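Side-chain contact in Rubredoxin\:oxygen oxidoreductase (Desulfovibrio gigas, PDB 1E5D), which catalyses the four-electron reduction of one oxygen molecule to two water molecules, using flavin mononucleotide and a diiron centre: residues H11-I16 / C61-V66. Numbering follows the deposited sequence.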
ATOM      1  N   HIS A  11     -23.326  29.989 -17.153  1.00 13.62           N
ATOM      2  CA  HIS A  11     -23.470  29.658 -15.735  1.00 18.10           C
ATOM      3  C   HIS A  11     -22.752  28.362 -15.376  1.00 21.38           C
ATOM      4  O   HIS A  11     -22.723  27.397 -16.136  1.00 19.84           O
ATOM      5  CB  HIS A  11     -24.940  29.534 -15.339  1.00 29.37           C
ATOM      6  CG  HIS A  11     -25.782  30.679 -15.811  1.00 37.43           C
ATOM      7  ND1 HIS A  11     -26.265  31.647 -14.956  1.00 36.68           N
ATOM      8  CD2 HIS A  11     -26.219  31.002 -17.052  1.00 34.35           C
ATOM      9  CE1 HIS A  11     -26.967  32.521 -15.651  1.00 37.83           C
ATOM     10  NE2 HIS A  11     -26.954  32.150 -16.918  1.00 37.50           N
ATOM     11  N   LEU A  12     -22.197  28.405 -14.179  1.00 23.92           N
ATOM     12  CA  LEU A  12     -21.573  27.278 -13.507  1.00 24.75           C
ATOM     13  C   LEU A  12     -22.649  26.453 -12.811  1.00 24.24           C
ATOM     14  O   LEU A  12     -23.330  26.945 -11.906  1.00 27.74           O
ATOM     15  CB  LEU A  12     -20.538  27.801 -12.524  1.00 28.33           C
ATOM     16  CG  LEU A  12     -19.785  26.871 -11.580  1.00 25.75           C
ATOM     17  CD1 LEU A  12     -20.557  26.695 -10.280  1.00 42.19           C
ATOM     18  CD2 LEU A  12     -19.498  25.520 -12.214  1.00 14.31           C
ATOM     19  N   VAL A  13     -22.814  25.195 -13.214  1.00 20.87           N
ATOM     20  CA  VAL A  13     -23.744  24.331 -12.484  1.00 19.33           C
ATOM     21  C   VAL A  13     -23.016  23.065 -12.043  1.00 25.88           C
ATOM     22  O   VAL A  13     -21.944  22.742 -12.562  1.00 35.17           O
ATOM     23  CB  VAL A  13     -24.976  23.945 -13.318  1.00 21.66           C
ATOM     24  CG1 VAL A  13     -25.911  25.134 -13.478  1.00 23.92           C
ATOM     25  CG2 VAL A  13     -24.560  23.423 -14.686  1.00  8.48           C
ATOM     26  N   GLY A  14     -23.590  22.339 -11.089  1.00 24.43           N
ATOM     27  CA  GLY A  14     -23.043  21.061 -10.667  1.00 15.03           C
ATOM     28  C   GLY A  14     -23.136  20.814  -9.180  1.00 17.64           C
ATOM     29  O   GLY A  14     -24.138  21.116  -8.536  1.00 23.15           O
ATOM     30  N   ALA A  15     -22.067  20.258  -8.599  1.00 19.11           N
ATOM     31  CA  ALA A  15     -22.117  19.922  -7.185  1.00 11.37           C
ATOM     32  C   ALA A  15     -20.770  20.087  -6.503  1.00 13.74           C
ATOM     33  O   ALA A  15     -19.727  19.717  -7.036  1.00 23.18           O
ATOM     34  CB  ALA A  15     -22.602  18.487  -7.020  1.00 14.47           C
ATOM     35  N   ILE A  16     -20.852  20.643  -5.305  1.00 14.54           N
ATOM     36  CA  ILE A  16     -19.735  20.728  -4.388  1.00 18.05           C
ATOM     37  C   ILE A  16     -19.682  19.452  -3.551  1.00 22.88           C
ATOM     38  O   ILE A  16     -20.646  19.113  -2.867  1.00 28.36           O
ATOM     39  CB  ILE A  16     -19.808  21.936  -3.444  1.00 20.93           C
ATOM     40  CG1 ILE A  16     -20.222  23.241  -4.117  1.00 24.99           C
ATOM     41  CG2 ILE A  16     -18.474  22.096  -2.735  1.00 14.18           C
ATOM     42  CD1 ILE A  16     -19.365  24.436  -3.764  1.00 37.16           C
ATOM     43  N   CYS A  61     -31.148  20.579 -10.991  1.00 20.51           N
ATOM     44  CA  CYS A  61     -31.724  21.658 -10.201  1.00 25.22           C
ATOM     45  C   CYS A  61     -31.067  22.977 -10.584  1.00 28.12           C
ATOM     46  O   CYS A  61     -31.728  23.989 -10.805  1.00 43.26           O
ATOM     47  CB  CYS A  61     -31.547  21.396  -8.707  1.00 29.37           C
ATOM     48  SG  CYS A  61     -33.068  21.391  -7.722  1.00 96.06           S
ATOM     49  N   GLY A  62     -29.743  22.955 -10.669  1.00 23.91           N
ATOM     50  CA  GLY A  62     -28.974  24.160 -10.963  1.00 19.22           C
ATOM     51  C   GLY A  62     -29.333  24.670 -12.340  1.00 17.79           C
ATOM     52  O   GLY A  62     -29.702  25.826 -12.499  1.00 26.00           O
ATOM     53  N   ILE A  63     -29.219  23.772 -13.308  1.00 15.44           N
ATOM     54  CA  ILE A  63     -29.645  24.039 -14.665  1.00 23.07           C
ATOM     55  C   ILE A  63     -31.019  24.711 -14.696  1.00 24.49           C
ATOM     56  O   ILE A  63     -31.203  25.775 -15.283  1.00 30.10           O
ATOM     57  CB  ILE A  63     -29.759  22.741 -15.487  1.00 28.19           C
ATOM     58  CG1 ILE A  63     -28.430  22.075 -15.814  1.00 27.69           C
ATOM     59  CG2 ILE A  63     -30.574  23.008 -16.750  1.00 25.44           C
ATOM     60  CD1 ILE A  63     -28.518  20.961 -16.839  1.00 25.61           C
ATOM     61  N   ALA A  64     -31.976  24.055 -14.043  1.00 25.43           N
ATOM     62  CA  ALA A  64     -33.363  24.500 -14.069  1.00 27.14           C
ATOM     63  C   ALA A  64     -33.518  25.897 -13.489  1.00 31.38           C
ATOM     64  O   ALA A  64     -34.500  26.578 -13.771  1.00 42.72           O
ATOM     65  CB  ALA A  64     -34.252  23.521 -13.313  1.00 15.07           C
ATOM     66  N   SER A  65     -32.549  26.319 -12.683  1.00 34.35           N
ATOM     67  CA  SER A  65     -32.589  27.631 -12.040  1.00 32.72           C
ATOM     68  C   SER A  65     -32.463  28.741 -13.080  1.00 32.26           C
ATOM     69  O   SER A  65     -32.821  29.892 -12.857  1.00 43.90           O
ATOM     70  CB  SER A  65     -31.477  27.777 -11.000  1.00 35.51           C
ATOM     71  OG  SER A  65     -30.253  28.139 -11.617  1.00 46.01           O
ATOM     72  N   VAL A  66     -31.938  28.333 -14.226  1.00 31.37           N
ATOM     73  CA  VAL A  66     -31.696  29.222 -15.348  1.00 35.32           C
ATOM     74  C   VAL A  66     -32.731  29.025 -16.448  1.00 35.88           C
ATOM     75  O   VAL A  66     -33.187  29.968 -17.084  1.00 55.12           O
ATOM     76  CB  VAL A  66     -30.286  28.962 -15.919  1.00 36.13           C
ATOM     77  CG1 VAL A  66     -30.020  29.854 -17.120  1.00 24.90           C
ATOM     78  CG2 VAL A  66     -29.223  29.166 -14.847  1.00 33.57           C
TER
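Val66 lays both of its methyls against one face of the His11 imidazole. CG2 makes a CH-pi contact: the methyl stands 3.9 Å from the centroid of the His11 ring and only 12° off the ring normal, nearly over the centre. The other methyl, CG1, reaches the same face farther out, with Val66 CG1 3.8 Å from His11 NE2. On Val66, CG1 is anti to the backbone N (chi1 178°) and CG2 anti to the carbonyl carbon, which turns the fork of the side chain toward the ring. His11 NE2 also makes a weak hydrogen bond to Glu41.

Two residues along the strand, Val13 meets backbone instead of a ring. Its CG1 lies 3.6 Å from Gly62 C and equally close to Ile63 N, against the peptide unit that joins these two residues. Gly62, having no side chain, lets the strand and helix come together here, the Val13 and Gly62 CA atoms being 5.4 Å apart. Looser apolar contact comes from Val13 CG2, 4.3 Å from Ile63 CG1.

Behind this first shell, the chain leaving the helix is tied back on itself. Gly62 O receives both Ser65 N and Ser65 OG, the hydroxyl approaching in the carbonyl plane, while Val66 N bonds to Ile63 O, helping to set the backbone from which Val66 reaches the histidine. Strand 33-40 runs beside strand 10-17, pairing with His11 and Val13 and touching Val66 through Leu39. No hydrogen bond links the two segments: the end of helix 56-64 and the residues after it pack on strand 10-17 through the valine-imidazole contact and through Val13 on the helix backbone and Ile63, an example of the helix-on-sheet layering of the metallo-beta-lactamase fold, away from the diiron site.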